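Local structure of EF-P arginine 32 rhamnosyl-transferase (Pseudomonas putida KT2440, 5NV8) at residues A[252-256]-A[257-261]; A[268-271]-A[272-275]; A[316-319]-A[320-324]. The protein belongs to the EarP family of bacterial glycosyltransferases and holds 2'-deoxy-thymidine-beta-L-rhamnose in a pocket of its single chain. All coordinates share one frame; numbering follows the deposited sequence.

Contact 1 of 3, residues A[252-256]-A[257-261]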
loop_
_atom_site.group_PDB
_atom_site.type_symbol
_atom_site.label_atom_id
_atom_site.label_comp_id
_atom_site.label_asym_id
_atom_site.label_seq_id
_atom_site.Cartn_x
_atom_site.Cartn_y
_atom_site.Cartn_z
ATOM N N VAL A 252 -0.872 19.749 12.849
ATOM C CA VAL A 252 -0.937 20.109 11.437
ATOM C C VAL A 252 -0.274 21.471 11.264
ATOM O O VAL A 252 -0.608 22.426 11.973
ATOM C CB VAL A 252 -2.389 20.104 10.906
ATOM C CG1 VAL A 252 -3.265 21.110 11.641
ATOM C CG2 VAL A 252 -2.419 20.366 9.412
ATOM N N ARG A 253 0.697 21.551 10.354
ATOM C CA ARG A 253 1.519 22.743 10.202
ATOM C C ARG A 253 1.716 23.068 8.727
ATOM O O ARG A 253 1.819 22.172 7.883
ATOM C CB ARG A 253 2.891 22.573 10.883
ATOM C CG ARG A 253 2.834 21.965 12.282
ATOM C CD ARG A 253 4.216 21.858 12.908
ATOM N NE ARG A 253 4.228 22.363 14.278
ATOM C CZ ARG A 253 5.242 22.207 15.124
ATOM N NH1 ARG A 253 6.340 21.579 14.732
ATOM N NH2 ARG A 253 5.169 22.703 16.352
ATOM N N THR A 254 1.794 24.365 8.430
ATOM C CA THR A 254 1.870 24.864 7.064
ATOM C C THR A 254 3.184 25.600 6.834
ATOM O O THR A 254 3.627 26.380 7.683
ATOM C CB THR A 254 0.692 25.802 6.751
ATOM O OG1 THR A 254 -0.542 25.095 6.928
ATOM C CG2 THR A 254 0.770 26.318 5.320
ATOM N N ARG A 255 3.804 25.338 5.681
ATOM C CA ARG A 255 4.979 26.076 5.217
ATOM C C ARG A 255 4.788 26.364 3.735
ATOM O O ARG A 255 4.899 25.454 2.907
ATOM C CB ARG A 255 6.270 25.294 5.450
ATOM C CG ARG A 255 6.581 25.029 6.899
ATOM C CD ARG A 255 7.180 26.257 7.564
ATOM N NE ARG A 255 7.833 25.902 8.816
ATOM C CZ ARG A 255 7.187 25.644 9.948
ATOM N NH1 ARG A 255 5.861 25.706 9.995
ATOM N NH2 ARG A 255 7.870 25.322 11.033
ATOM N N GLY A 256 4.502 27.621 3.401
ATOM C CA GLY A 256 4.275 28.000 2.021
ATOM C C GLY A 256 3.050 27.341 1.416
ATOM O O GLY A 256 1.923 27.589 1.849
ATOM N N ALA A 257 3.261 26.506 0.404
ATOM C CA ALA A 257 2.173 25.798 -0.258
ATOM C C ALA A 257 1.874 24.445 0.369
ATOM O O ALA A 257 0.861 23.828 0.021
ATOM C CB ALA A 257 2.492 25.606 -1.745
ATOM N N LEU A 258 2.719 23.972 1.278
ATOM C CA LEU A 258 2.586 22.644 1.864
ATOM C C LEU A 258 2.031 22.759 3.276
ATOM O O LEU A 258 2.544 23.531 4.093
ATOM C CB LEU A 258 3.939 21.922 1.875
ATOM C CG LEU A 258 4.051 20.480 2.396
ATOM C CD1 LEU A 258 4.309 20.415 3.900
ATOM C CD2 LEU A 258 2.818 19.666 2.023
ATOM N N THR A 259 0.987 21.986 3.561
ATOM C CA THR A 259 0.436 21.859 4.905
ATOM C C THR A 259 0.610 20.412 5.346
ATOM O O THR A 259 0.065 19.497 4.720
ATOM C CB THR A 259 -1.038 22.275 4.949
ATOM O OG1 THR A 259 -1.135 23.703 4.905
ATOM C CG2 THR A 259 -1.689 21.781 6.223
ATOM N N VAL A 260 1.386 20.205 6.405
ATOM C CA VAL A 260 1.733 18.872 6.887
ATOM C C VAL A 260 0.775 18.493 8.007
ATOM O O VAL A 260 0.399 19.338 8.826
ATOM C CB VAL A 260 3.205 18.826 7.348
ATOM C CG1 VAL A 260 3.373 19.342 8.779
ATOM C CG2 VAL A 260 3.754 17.422 7.215
ATOM N N GLN A 261 0.356 17.228 8.032
ATOM C CA GLN A 261 -0.576 16.754 9.049
ATOM C C GLN A 261 -0.219 15.336 9.462
ATOM O O GLN A 261 0.028 14.481 8.607
ATOM C CB GLN A 261 -2.028 16.802 8.557
ATOM C CG GLN A 261 -3.044 16.558 9.671
ATOM C CD GLN A 261 -4.476 16.860 9.261
ATOM O OE1 GLN A 261 -4.799 16.921 8.075
ATOM N NE2 GLN A 261 -5.344 17.049 10.250
#

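Contact 2 of 3, residues A[268-271]-A[272-275]. With TRH (2'-deoxy-thymidine-beta-L-rhamnose), chain B.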
loop_
_atom_site.group_PDB
_atom_site.type_symbol
_atom_site.label_atom_id
_atom_site.label_comp_id
_atom_site.label_asym_id
_atom_site.label_seq_id
_atom_site.Cartn_x
_atom_site.Cartn_y
_atom_site.Cartn_z
ATOM N N GLN A 268 -7.241 -1.083 9.099
ATOM C CA GLN A 268 -6.797 -1.438 7.753
ATOM C C GLN A 268 -7.807 -0.995 6.701
ATOM O O GLN A 268 -7.428 -0.589 5.596
ATOM C CB GLN A 268 -6.549 -2.945 7.660
ATOM C CG GLN A 268 -5.288 -3.316 6.894
ATOM C CD GLN A 268 -4.987 -4.802 6.928
ATOM O OE1 GLN A 268 -5.890 -5.633 7.028
ATOM N NE2 GLN A 268 -3.709 -5.145 6.834
ATOM N N ASP A 269 -9.101 -1.060 7.029
ATOM C CA ASP A 269 -10.125 -0.625 6.084
ATOM C C ASP A 269 -10.121 0.890 5.924
ATOM O O ASP A 269 -10.319 1.403 4.817
ATOM C CB ASP A 269 -11.500 -1.113 6.541
ATOM C CG ASP A 269 -11.710 -2.591 6.283
ATOM O OD1 ASP A 269 -11.013 -3.153 5.409
ATOM O OD2 ASP A 269 -12.571 -3.191 6.960
ATOM N N ASP A 270 -9.901 1.625 7.017
ATOM C CA ASP A 270 -9.838 3.077 6.908
ATOM C C ASP A 270 -8.578 3.530 6.182
ATOM O O ASP A 270 -8.579 4.592 5.548
ATOM C CB ASP A 270 -9.929 3.717 8.292
ATOM C CG ASP A 270 -11.351 3.765 8.816
ATOM O OD1 ASP A 270 -12.221 4.343 8.133
ATOM O OD2 ASP A 270 -11.601 3.229 9.914
ATOM N N PHE A 271 -7.501 2.743 6.251
ATOM C CA PHE A 271 -6.328 3.040 5.438
ATOM C C PHE A 271 -6.635 2.900 3.953
ATOM O O PHE A 271 -6.063 3.628 3.134
ATOM C CB PHE A 271 -5.163 2.130 5.833
ATOM C CG PHE A 271 -3.902 2.391 5.057
ATOM C CD1 PHE A 271 -3.124 3.505 5.328
ATOM C CD2 PHE A 271 -3.496 1.525 4.055
ATOM C CE1 PHE A 271 -1.966 3.754 4.613
ATOM C CE2 PHE A 271 -2.335 1.765 3.337
ATOM C CZ PHE A 271 -1.571 2.882 3.616
ATOM N N ASP A 272 -7.526 1.972 3.586
ATOM C CA ASP A 272 -8.010 1.920 2.210
ATOM C C ASP A 272 -8.774 3.190 1.856
ATOM O O ASP A 272 -8.594 3.751 0.769
ATOM C CB ASP A 272 -8.898 0.692 2.002
ATOM C CG ASP A 272 -8.101 -0.592 1.851
ATOM O OD1 ASP A 272 -7.006 -0.555 1.247
ATOM O OD2 ASP A 272 -8.577 -1.640 2.336
ATOM N N ARG A 273 -9.639 3.652 2.763
ATOM C CA ARG A 273 -10.363 4.898 2.534
ATOM C C ARG A 273 -9.399 6.069 2.387
ATOM O O ARG A 273 -9.639 6.984 1.591
ATOM C CB ARG A 273 -11.351 5.150 3.675
ATOM C CG ARG A 273 -12.162 3.926 4.100
ATOM C CD ARG A 273 -13.589 4.298 4.493
ATOM N NE ARG A 273 -13.708 4.615 5.917
ATOM C CZ ARG A 273 -14.733 5.271 6.455
ATOM N NH1 ARG A 273 -15.733 5.686 5.692
ATOM N NH2 ARG A 273 -14.756 5.516 7.759
ATOM N N LEU A 274 -8.300 6.052 3.144
ATOM C CA LEU A 274 -7.268 7.071 2.981
ATOM C C LEU A 274 -6.687 7.041 1.572
ATOM O O LEU A 274 -6.620 8.073 0.895
ATOM C CB LEU A 274 -6.165 6.871 4.021
ATOM C CG LEU A 274 -5.152 8.012 4.163
ATOM C CD1 LEU A 274 -5.859 9.338 4.400
ATOM C CD2 LEU A 274 -4.167 7.722 5.280
ATOM N N LEU A 275 -6.268 5.857 1.113
ATOM C CA LEU A 275 -5.690 5.741 -0.224
ATOM C C LEU A 275 -6.674 6.194 -1.295
ATOM O O LEU A 275 -6.300 6.913 -2.228
ATOM C CB LEU A 275 -5.247 4.300 -0.484
ATOM C CG LEU A 275 -4.136 3.728 0.401
ATOM C CD1 LEU A 275 -3.907 2.257 0.079
ATOM C CD2 LEU A 275 -2.845 4.522 0.241
HETATM O O4P TRH B . 7.128 -1.767 5.687
HETATM P P2 TRH B . 5.910 -2.592 5.892
HETATM O O3P TRH B . 5.272 -2.380 7.363
HETATM O O1 TRH B . 6.189 -4.166 5.692
HETATM C C1 TRH B . 7.532 -4.584 5.371
HETATM C C2 TRH B . 7.581 -6.091 5.081
HETATM O O2 TRH B . 6.671 -6.809 5.916
HETATM C C3 TRH B . 8.984 -6.639 5.365
HETATM O O3 TRH B . 9.128 -6.877 6.772
HETATM C C4 TRH B . 10.018 -5.621 4.931
HETATM O O4 TRH B . 9.830 -5.327 3.534
HETATM O OPP TRH B . 4.749 -2.163 4.852
HETATM P P TRH B . 3.501 -3.136 4.613
HETATM O O1P TRH B . 3.873 -4.455 4.044
HETATM O O2P TRH B . 2.461 -2.353 3.659
HETATM O "O5'" TRH B . 2.726 -3.270 6.017
HETATM C "C5'" TRH B . 1.899 -2.203 6.476
HETATM C "C4'" TRH B . 0.614 -2.799 7.026
HETATM O "O4'" TRH B . 0.064 -1.815 7.944
HETATM C "C3'" TRH B . -0.402 -2.891 5.905
HETATM O "O3'" TRH B . -1.519 -3.676 6.339
HETATM C "C2'" TRH B . -0.815 -1.438 5.847
HETATM C "C1'" TRH B . -1.157 -1.358 7.314
HETATM N N11 TRH B . -1.516 -0.004 7.791
HETATM C C21 TRH B . -2.648 0.145 8.491
HETATM O O21 TRH B . -3.371 -0.823 8.717
HETATM N N31 TRH B . -3.018 1.398 8.969
HETATM C C41 TRH B . -2.221 2.512 8.730
HETATM O O41 TRH B . -2.573 3.609 9.162
HETATM C C51 TRH B . -1.045 2.362 8.008
HETATM C C5A TRH B . -0.241 3.469 7.766
HETATM C C61 TRH B . -0.684 1.102 7.537
HETATM O O HOH W 1 -5.416 -1.370 3.614
HETATM O O HOH W 2 -8.261 -3.357 4.148
HETATM O O HOH W 3 -11.343 -2.590 2.951
#

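Contact 3 of 3, residues A[316-319]-A[320-324]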
loop_
_atom_site.group_PDB
_atom_site.type_symbol
_atom_site.label_atom_id
_atom_site.label_comp_id
_atom_site.label_asym_id
_atom_site.label_seq_id
_atom_site.Cartn_x
_atom_site.Cartn_y
_atom_site.Cartn_z
ATOM N N GLU A 316 13.399 -2.128 -10.144
ATOM C CA GLU A 316 13.310 -2.025 -11.598
ATOM C C GLU A 316 12.570 -3.210 -12.212
ATOM O O GLU A 316 11.962 -3.073 -13.281
ATOM C CB GLU A 316 14.708 -1.876 -12.206
ATOM C CG GLU A 316 15.628 -0.910 -11.448
ATOM C CD GLU A 316 15.573 0.522 -11.980
ATOM O OE1 GLU A 316 14.969 0.750 -13.052
ATOM O OE2 GLU A 316 16.138 1.424 -11.325
ATOM N N ALA A 317 12.595 -4.376 -11.555
ATOM C CA ALA A 317 11.792 -5.491 -12.043
ATOM C C ALA A 317 10.307 -5.184 -11.928
ATOM O O ALA A 317 9.510 -5.681 -12.730
ATOM C CB ALA A 317 12.134 -6.783 -11.296
ATOM N N PHE A 318 9.914 -4.354 -10.959
ATOM C CA PHE A 318 8.516 -3.942 -10.895
ATOM C C PHE A 318 8.178 -2.962 -12.012
ATOM O O PHE A 318 7.096 -3.036 -12.606
ATOM C CB PHE A 318 8.195 -3.323 -9.537
ATOM C CG PHE A 318 6.816 -2.748 -9.467
ATOM C CD1 PHE A 318 5.712 -3.567 -9.631
ATOM C CD2 PHE A 318 6.620 -1.393 -9.283
ATOM C CE1 PHE A 318 4.435 -3.049 -9.589
ATOM C CE2 PHE A 318 5.342 -0.868 -9.242
ATOM C CZ PHE A 318 4.249 -1.695 -9.395
ATOM N N LEU A 319 9.089 -2.040 -12.322
ATOM C CA LEU A 319 8.787 -1.026 -13.325
ATOM C C LEU A 319 8.761 -1.583 -14.739
ATOM O O LEU A 319 8.170 -0.951 -15.620
ATOM C CB LEU A 319 9.799 0.113 -13.264
ATOM C CG LEU A 319 9.955 0.874 -11.954
ATOM C CD1 LEU A 319 11.338 1.491 -11.918
ATOM C CD2 LEU A 319 8.868 1.930 -11.811
ATOM N N ALA A 320 9.396 -2.733 -14.983
ATOM C CA ALA A 320 9.423 -3.281 -16.336
ATOM C C ALA A 320 8.014 -3.547 -16.852
ATOM O O ALA A 320 7.723 -3.308 -18.030
ATOM C CB ALA A 320 10.265 -4.557 -16.372
ATOM N N HIS A 321 7.122 -4.033 -15.987
ATOM C CA HIS A 321 5.717 -4.174 -16.351
ATOM C C HIS A 321 4.933 -2.883 -16.158
ATOM O O HIS A 321 4.008 -2.606 -16.932
ATOM C CB HIS A 321 5.049 -5.280 -15.527
ATOM C CG HIS A 321 5.931 -6.455 -15.251
ATOM N ND1 HIS A 321 6.848 -6.473 -14.222
ATOM C CD2 HIS A 321 6.027 -7.661 -15.861
ATOM C CE1 HIS A 321 7.476 -7.636 -14.214
ATOM N NE2 HIS A 321 6.997 -8.374 -15.199
ATOM N N TYR A 322 5.288 -2.088 -15.144
ATOM C CA TYR A 322 4.480 -0.928 -14.779
ATOM C C TYR A 322 4.559 0.181 -15.818
ATOM O O TYR A 322 3.604 0.950 -15.970
ATOM C CB TYR A 322 4.916 -0.401 -13.410
ATOM C CG TYR A 322 3.875 0.450 -12.710
ATOM C CD1 TYR A 322 2.697 -0.114 -12.234
ATOM C CD2 TYR A 322 4.071 1.812 -12.522
ATOM C CE1 TYR A 322 1.742 0.656 -11.594
ATOM C CE2 TYR A 322 3.123 2.591 -11.882
ATOM C CZ TYR A 322 1.961 2.009 -11.420
ATOM O OH TYR A 322 1.012 2.776 -10.784
ATOM N N ARG A 323 5.668 0.278 -16.544
ATOM C CA ARG A 323 5.933 1.410 -17.425
ATOM C C ARG A 323 5.495 1.182 -18.868
ATOM O O ARG A 323 5.724 2.056 -19.710
ATOM C CB ARG A 323 7.430 1.735 -17.402
ATOM C CG ARG A 323 8.250 0.829 -18.307
ATOM C CD ARG A 323 9.735 1.005 -18.095
ATOM N NE ARG A 323 10.338 1.755 -19.190
ATOM C CZ ARG A 323 11.645 1.949 -19.331
ATOM N NH1 ARG A 323 12.492 1.433 -18.452
ATOM N NH2 ARG A 323 12.103 2.650 -20.358
ATOM N N CYS A 324 4.847 0.053 -19.167
ATOM C CA CYS A 324 4.746 -0.405 -20.552
ATOM C C CYS A 324 3.936 0.549 -21.427
ATOM O O CYS A 324 4.304 0.796 -22.582
ATOM C CB CYS A 324 4.147 -1.811 -20.589
ATOM S SG CYS A 324 5.349 -3.123 -20.266
#

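Contact 1 of 3, residues A[252-256]-A[257-261]
V252 faces Q261 in a non-hydrogen-bonded pair of a tight antiparallel beta hairpin that forms one margin of the mixed sheet. Its CG2 methyl serves two neighbours at once, lying 3.6 Å from CG2 of T259 and 3.7 Å from CB of Q261. R253 comes next, in a hydrogen-bonded pair with V260: R253 N donates to V260 O at 2.7 Å. On this other face R253 CB rests 3.9 Å from V260 CG1, while the guanidinium leads off to a salt bridge with E244. T254 turns back to the V252 face and crosses T259, their OG1 atoms 2.5 Å apart in a hydrogen bond. Each hydroxyl sits beside its own backbone N (chi1 -59° in T254, -76° in T259), which brings the two together across the strands. R255 N reaches L258 O at 2.7 Å; L258 N returns to R255 O at 3.1 Å. G256 then takes the first corner of the type II' turn, where its positive phi of 64° suits glycine, and A257 takes the second. The chemistry divides the faces: threonine hydroxyls pair on one, while on the other L258 and V260 are buried and R253 and R255 share the carboxylate of E244, probably balancing part of their charge there.

Contact 2 of 3, residues A[268-271]-A[272-275]
F271, on helix 268-277, sets its ring between the thymine of 2'-deoxy-thymidine-beta-L-rhamnose and L275, one turn on; the helix follows strand 258-263 of the mixed sheet in an alpha/beta domain. The thymine lies over one face of the F271 ring, with ligand C51 3.6 Å from F271 CD1. Against the opposite face comes L275, its CG offset toward the rim and its CD1 3.7 Å from F271 CE2. F271 carries its CG anti to the backbone N (chi1 -179°), which sends the ring out to the ligand. Q268 reaches the sugar with an extended chain: its NE2 donates to ligand O3' at 2.7 Å, close to straight at 160°, and its OE1 accepts from R39, which probably helps fix the turn of the amide. Behind this first shell, L275 N bonds to F271 O at 3.0 Å, while a water joins Q268 O to D272 OD1, the latter weakly. On the flank touching F186, D270 and R273 lie side by side in a salt bridge. D270 OD2 is taken by S267 OG; D270 OD1 lies almost in the R273 guanidinium plane and is gripped side-on by R273 NE at 2.7 Å and R273 NH2 at 2.8 Å.

Contact 3 of 3, residues A[316-319]-A[320-324]
F318 and Y322, one turn apart on helix 315-322, form an i to i+4 aromatic pair on the buried side of the helix. The rings run side by side with planes 28° apart, but they are slid so far that they barely overlap, and their centroids stand 5.1 Å apart. Contact is made by the far rim of the phenylalanine: F318 CZ lies 3.6 Å from Y322 CD1, and F318 CE2 sits over a face of the tyrosine ring. Both residues carry CG anti to the backbone N (chi1 174° in F318, -159° in Y322), which is why the rings point the same way. Further aromatic rings gather round the pair, among them F289 and W301, edge-to-face on F318, and W368 and H364, edge-to-face on Y322.

Backbone hydrogen bonds accompany this packing. Y322 N meets F318 O at 3.3 Å, R323 N meets L319 O at 2.9 Å, and the bond from A320 N to E316 O is weak. At the exposed side, H321 ND1 comes within 3.2 Å of A317 O, and F318 O lies in the plane of the imidazole at its edge.

Both charged ends turn to helix 328-343: E316 forms a salt bridge with R339, and R323 NE one with D331. The aliphatic part of R323 stays behind, its CG 3.2 Å from L319 O.

The three contacts come in series along the chain, and they differ chiefly in their relation to 2'-deoxy-thymidine-beta-L-rhamnose. Contact 2 touches the ligand directly, whereas the side chains of Q261 in contact 1 and F318 in contact 3 each remain about 13 Å from it. Contacts 1 and 2 are consecutive elements: strand 258-263 of the hairpin leads into helix 268-277, and their nearest atoms are about 8 Å apart although their centres are separated by 22 Å. Contact 3 is about 12 Å from contact 2 at the nearest atoms. Helix 287-295 bridges that interval, since S288 meets F271 and bonds the ligand while F289 packs on F318. Contacts 1 and 3 lie 33 Å apart between centres.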